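Local coordinates for protein Sodium/sialic acid symporter SiaT (Proteus mirabilis, PDB 5NV9) that imports the sialic acid N-acetylneuraminic acid across the bacterial inner membrane, drawing on the sodium gradient by carrying two sodium ions with each substrate, at residues 161-175 with 337-349. Numbering follows the deposited sequence.
Sequences LISLLCIIYTWMGGI and FAAAQSSISSSLN. With NA (sodium ion), chain B; NA (sodium ion), chain C.
Gln341 turns CG anti to its carbonyl carbon and runs extended beyond it toward helix 155-203, while Cys166 swings SG away from its own backbone N (chi1 -169°) to meet the base of that glutamine. Segments 161-175 and 337-349 cross at -49°, their axes 9.4 Å apart at closest approach; they lie on two transmembrane helices of the LeuT fold, 155-203 and 328-361, the second carrying ligands of both sodium sites. NE2 of Gln341 donates to Ile162 O at 3.0 Å, nearly straight at 164°, with the acceptor close to the amide plane. Cys166 N makes no bond to the preceding turn, and Ile162 O thus lacks its usual in-helix donor; the glutamine N-H supplies one, carried across by the long side chain, whose OE1 is held by Tyr17 of helix 8-29. Small residues let the middle come close: Cys166 SG rests 3.7 Å from Ile344 CG2, and Thr170 OG1 lies 3.1 Å from Ser345 CB. That hydroxyl donates within its own helix to Cys166 O, from above the carbonyl plane. Ser345 OG, set between its backbone N and carbonyl carbon, donates to Gln341 O and binds the sodium ion that Ser342 O, Ser346 OG and Asp182 also bind. Phe337 packs with Leu161 and Ile162, whose CG1 sits over a ring face in a CH-pi contact, 4.2 Å from the Phe337 centroid; Ile167 CG1 meets Leu348 CD1. Toward Gly174, whose positive phi favours glycine, the Asn349 amide is held by Gln259, and one water bridges the helices, donating to Thr170 O and accepting from Asn349 ND2 at 2.7 Å.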
loop_
_atom_site.group_PDB
_atom_site.type_symbol
_atom_site.label_atom_id
_atom_site.label_comp_id
_atom_site.label_asym_id
_atom_site.label_seq_id
_atom_site.Cartn_x
_atom_site.Cartn_y
_atom_site.Cartn_z
ATOM N N LEU A 161 6.947 7.819 -17.820
ATOM C CA LEU A 161 8.035 7.166 -17.077
ATOM C C LEU A 161 7.608 6.449 -15.779
ATOM O O LEU A 161 8.075 5.331 -15.479
ATOM C CB LEU A 161 9.121 8.181 -16.754
ATOM C CG LEU A 161 9.875 8.800 -17.944
ATOM C CD1 LEU A 161 10.970 9.626 -17.371
ATOM C CD2 LEU A 161 10.472 7.748 -18.858
ATOM N N ILE A 162 6.761 7.078 -14.985
ATOM C CA ILE A 162 6.322 6.433 -13.738
ATOM C C ILE A 162 5.323 5.291 -13.987
ATOM O O ILE A 162 5.473 4.171 -13.454
ATOM C CB ILE A 162 5.674 7.435 -12.747
ATOM C CG1 ILE A 162 6.677 8.490 -12.289
ATOM C CG2 ILE A 162 5.142 6.718 -11.521
ATOM C CD1 ILE A 162 6.025 9.757 -11.808
ATOM N N SER A 163 4.295 5.592 -14.782
ATOM C CA SER A 163 3.113 4.756 -14.874
ATOM C C SER A 163 3.151 3.843 -16.112
ATOM O O SER A 163 2.998 2.613 -16.006
ATOM C CB SER A 163 1.850 5.647 -14.815
ATOM O OG SER A 163 0.766 4.915 -14.240
ATOM N N LEU A 164 3.407 4.403 -17.279
ATOM C CA LEU A 164 3.294 3.605 -18.497
ATOM C C LEU A 164 4.332 2.483 -18.507
ATOM O O LEU A 164 4.045 1.326 -18.776
ATOM C CB LEU A 164 3.397 4.508 -19.723
ATOM C CG LEU A 164 2.536 4.042 -20.892
ATOM C CD1 LEU A 164 2.493 5.159 -21.922
ATOM C CD2 LEU A 164 3.022 2.731 -21.506
ATOM N N LEU A 165 5.553 2.839 -18.186
ATOM C CA LEU A 165 6.615 1.878 -18.090
ATOM C C LEU A 165 6.335 0.780 -17.068
ATOM O O LEU A 165 6.635 -0.400 -17.323
ATOM C CB LEU A 165 7.957 2.567 -17.768
ATOM C CG LEU A 165 8.621 3.316 -18.926
ATOM C CD1 LEU A 165 10.058 3.630 -18.531
ATOM C CD2 LEU A 165 8.580 2.539 -20.241
ATOM N N CYS A 166 5.808 1.172 -15.908
ATOM C CA CYS A 166 5.359 0.206 -14.893
ATOM C C CYS A 166 4.320 -0.799 -15.442
ATOM O O CYS A 166 4.448 -2.025 -15.235
ATOM C CB CYS A 166 4.773 0.935 -13.680
ATOM S SG CYS A 166 4.490 -0.158 -12.282
ATOM N N ILE A 167 3.347 -0.279 -16.194
ATOM C CA ILE A 167 2.317 -1.078 -16.841
ATOM C C ILE A 167 2.927 -2.132 -17.778
ATOM O O ILE A 167 2.459 -3.236 -17.816
ATOM C CB ILE A 167 1.280 -0.180 -17.627
ATOM C CG1 ILE A 167 0.408 0.575 -16.641
ATOM C CG2 ILE A 167 0.405 -1.011 -18.567
ATOM C CD1 ILE A 167 -0.394 1.719 -17.221
ATOM N N ILE A 168 3.958 -1.769 -18.521
ATOM C CA ILE A 168 4.549 -2.645 -19.505
ATOM C C ILE A 168 5.233 -3.833 -18.846
ATOM O O ILE A 168 4.912 -4.983 -19.155
ATOM C CB ILE A 168 5.465 -1.859 -20.462
ATOM C CG1 ILE A 168 4.571 -1.027 -21.388
ATOM C CG2 ILE A 168 6.305 -2.827 -21.292
ATOM C CD1 ILE A 168 5.306 0.078 -22.084
ATOM N N TYR A 169 6.101 -3.578 -17.869
ATOM C CA TYR A 169 6.791 -4.687 -17.197
ATOM C C TYR A 169 5.838 -5.518 -16.374
ATOM O O TYR A 169 6.058 -6.697 -16.249
ATOM C CB TYR A 169 8.051 -4.257 -16.401
ATOM C CG TYR A 169 7.865 -3.607 -15.019
ATOM C CD1 TYR A 169 7.380 -4.326 -13.913
ATOM C CD2 TYR A 169 8.285 -2.318 -14.796
ATOM C CE1 TYR A 169 7.262 -3.725 -12.656
ATOM C CE2 TYR A 169 8.142 -1.707 -13.530
ATOM C CZ TYR A 169 7.636 -2.414 -12.460
ATOM O OH TYR A 169 7.507 -1.776 -11.211
ATOM N N THR A 170 4.794 -4.916 -15.801
ATOM C CA THR A 170 3.790 -5.666 -14.995
ATOM C C THR A 170 2.995 -6.614 -15.903
ATOM O O THR A 170 2.896 -7.806 -15.662
ATOM C CB THR A 170 2.820 -4.709 -14.239
ATOM O OG1 THR A 170 3.544 -3.885 -13.316
ATOM C CG2 THR A 170 1.800 -5.470 -13.445
ATOM N N TRP A 171 2.518 -6.078 -17.003
ATOM C CA TRP A 171 1.822 -6.830 -18.019
ATOM C C TRP A 171 2.552 -8.067 -18.548
ATOM O O TRP A 171 1.957 -9.163 -18.609
ATOM C CB TRP A 171 1.401 -5.854 -19.116
ATOM C CG TRP A 171 0.796 -6.457 -20.336
ATOM C CD1 TRP A 171 -0.547 -6.735 -20.560
ATOM C CD2 TRP A 171 1.468 -6.769 -21.547
ATOM N NE1 TRP A 171 -0.715 -7.247 -21.819
ATOM C CE2 TRP A 171 0.497 -7.282 -22.451
ATOM C CE3 TRP A 171 2.799 -6.720 -21.946
ATOM C CZ2 TRP A 171 0.829 -7.732 -23.745
ATOM C CZ3 TRP A 171 3.132 -7.172 -23.242
ATOM C CH2 TRP A 171 2.147 -7.671 -24.117
HETATM N N MSE A 172 3.840 -7.915 -18.880
HETATM C CA MSE A 172 4.680 -8.980 -19.437
HETATM C C MSE A 172 5.025 -9.973 -18.408
HETATM O O MSE A 172 5.094 -11.156 -18.685
HETATM C CB MSE A 172 6.050 -8.356 -19.863
HETATM C CG MSE A 172 5.847 -7.405 -21.053
HETATM SE SE MSE A 172 7.541 -6.997 -22.015
HETATM C CE MSE A 172 8.643 -6.344 -20.482
ATOM N N GLY A 173 5.296 -9.493 -17.203
ATOM C CA GLY A 173 5.971 -10.305 -16.184
ATOM C C GLY A 173 5.200 -11.166 -15.226
ATOM O O GLY A 173 5.788 -12.076 -14.576
ATOM N N GLY A 174 3.895 -10.887 -15.095
ATOM C CA GLY A 174 3.045 -11.666 -14.210
ATOM C C GLY A 174 3.411 -11.337 -12.773
ATOM O O GLY A 174 4.120 -10.387 -12.545
ATOM N N ILE A 175 2.863 -12.083 -11.818
ATOM C CA ILE A 175 3.102 -11.832 -10.414
ATOM C C ILE A 175 4.561 -12.103 -10.069
ATOM O O ILE A 175 5.101 -11.456 -9.147
ATOM C CB ILE A 175 2.203 -12.669 -9.525
ATOM C CG1 ILE A 175 2.371 -12.228 -8.064
ATOM C CG2 ILE A 175 2.462 -14.196 -9.717
ATOM C CD1 ILE A 175 2.162 -10.761 -7.759
ATOM N N PHE A 337 11.019 6.599 -7.503
ATOM C CA PHE A 337 10.383 5.780 -8.518
ATOM C C PHE A 337 10.143 4.347 -8.000
ATOM O O PHE A 337 9.075 3.780 -8.218
ATOM C CB PHE A 337 11.189 5.711 -9.784
ATOM C CG PHE A 337 10.949 6.840 -10.752
ATOM C CD1 PHE A 337 11.327 8.160 -10.430
ATOM C CD2 PHE A 337 10.437 6.572 -12.018
ATOM C CE1 PHE A 337 11.161 9.174 -11.351
ATOM C CE2 PHE A 337 10.283 7.599 -12.953
ATOM C CZ PHE A 337 10.654 8.890 -12.631
ATOM N N ALA A 338 11.141 3.741 -7.389
ATOM C CA ALA A 338 10.974 2.354 -6.965
ATOM C C ALA A 338 9.859 2.208 -5.886
ATOM O O ALA A 338 9.139 1.193 -5.880
ATOM C CB ALA A 338 12.265 1.762 -6.464
ATOM N N ALA A 339 9.731 3.192 -4.968
ATOM C CA ALA A 339 8.613 3.205 -3.978
ATOM C C ALA A 339 7.233 3.277 -4.655
ATOM O O ALA A 339 6.295 2.557 -4.293
ATOM C CB ALA A 339 8.782 4.302 -2.947
ATOM N N ALA A 340 7.115 4.144 -5.647
ATOM C CA ALA A 340 5.883 4.312 -6.410
ATOM C C ALA A 340 5.524 3.053 -7.236
ATOM O O ALA A 340 4.417 2.491 -7.102
ATOM C CB ALA A 340 6.052 5.493 -7.287
ATOM N N GLN A 341 6.471 2.598 -8.067
ATOM C CA GLN A 341 6.278 1.492 -8.981
ATOM C C GLN A 341 6.061 0.119 -8.358
ATOM O O GLN A 341 5.312 -0.659 -8.875
ATOM C CB GLN A 341 7.436 1.449 -9.968
ATOM C CG GLN A 341 7.403 2.654 -10.905
ATOM C CD GLN A 341 8.570 2.719 -11.871
ATOM O OE1 GLN A 341 9.717 2.435 -11.511
ATOM N NE2 GLN A 341 8.280 3.131 -13.132
ATOM N N SER A 342 6.724 -0.199 -7.257
ATOM C CA SER A 342 6.474 -1.406 -6.615
ATOM C C SER A 342 5.009 -1.466 -6.079
ATOM O O SER A 342 4.466 -2.513 -5.922
ATOM C CB SER A 342 7.459 -1.593 -5.448
ATOM O OG SER A 342 7.482 -0.441 -4.618
ATOM N N SER A 343 4.422 -0.334 -5.761
ATOM C CA SER A 343 3.016 -0.290 -5.266
ATOM C C SER A 343 2.029 -0.313 -6.430
ATOM O O SER A 343 1.026 -1.055 -6.399
ATOM C CB SER A 343 2.835 0.973 -4.388
ATOM O OG SER A 343 3.581 0.809 -3.163
ATOM N N ILE A 344 2.362 0.458 -7.481
ATOM C CA ILE A 344 1.563 0.471 -8.699
ATOM C C ILE A 344 1.485 -0.942 -9.387
ATOM O O ILE A 344 0.376 -1.421 -9.790
ATOM C CB ILE A 344 2.050 1.489 -9.703
ATOM C CG1 ILE A 344 1.835 2.902 -9.163
ATOM C CG2 ILE A 344 1.340 1.342 -11.045
ATOM C CD1 ILE A 344 2.549 3.930 -10.000
ATOM N N SER A 345 2.613 -1.621 -9.462
ATOM C CA SER A 345 2.637 -2.877 -10.167
ATOM C C SER A 345 1.778 -3.909 -9.411
ATOM O O SER A 345 1.012 -4.672 -10.027
ATOM C CB SER A 345 4.048 -3.348 -10.296
ATOM O OG SER A 345 4.548 -3.705 -9.006
ATOM N N SER A 346 1.914 -3.956 -8.079
ATOM C CA SER A 346 1.158 -4.869 -7.272
ATOM C C SER A 346 -0.336 -4.614 -7.295
ATOM O O SER A 346 -1.118 -5.570 -7.224
ATOM C CB SER A 346 1.575 -4.833 -5.780
ATOM O OG SER A 346 2.891 -5.249 -5.621
ATOM N N SER A 347 -0.716 -3.336 -7.308
ATOM C CA SER A 347 -2.105 -2.946 -7.341
ATOM C C SER A 347 -2.713 -3.336 -8.713
ATOM O O SER A 347 -3.848 -3.836 -8.763
ATOM C CB SER A 347 -2.280 -1.421 -7.116
ATOM O OG SER A 347 -2.210 -1.018 -5.746
ATOM N N LEU A 348 -1.980 -3.133 -9.815
ATOM C CA LEU A 348 -2.496 -3.546 -11.163
ATOM C C LEU A 348 -2.687 -5.065 -11.311
ATOM O O LEU A 348 -3.766 -5.551 -11.752
ATOM C CB LEU A 348 -1.617 -3.065 -12.291
ATOM C CG LEU A 348 -1.509 -1.544 -12.559
ATOM C CD1 LEU A 348 -0.466 -1.284 -13.670
ATOM C CD2 LEU A 348 -2.813 -0.898 -12.902
ATOM N N ASN A 349 -1.688 -5.818 -10.911
ATOM C CA ASN A 349 -1.826 -7.258 -10.914
ATOM C C ASN A 349 -2.965 -7.780 -10.008
ATOM O O ASN A 349 -3.694 -8.702 -10.398
ATOM C CB ASN A 349 -0.528 -7.938 -10.562
ATOM C CG ASN A 349 -0.631 -9.453 -10.657
ATOM O OD1 ASN A 349 -0.954 -10.082 -9.673
ATOM N ND2 ASN A 349 -0.262 -10.041 -11.795
HETATM NA NA NA B . 5.951 0.625 -3.133
HETATM NA NA NA C . 4.738 -4.708 -6.724
HETATM O O HOH W 1 0.888 -8.935 -14.004
#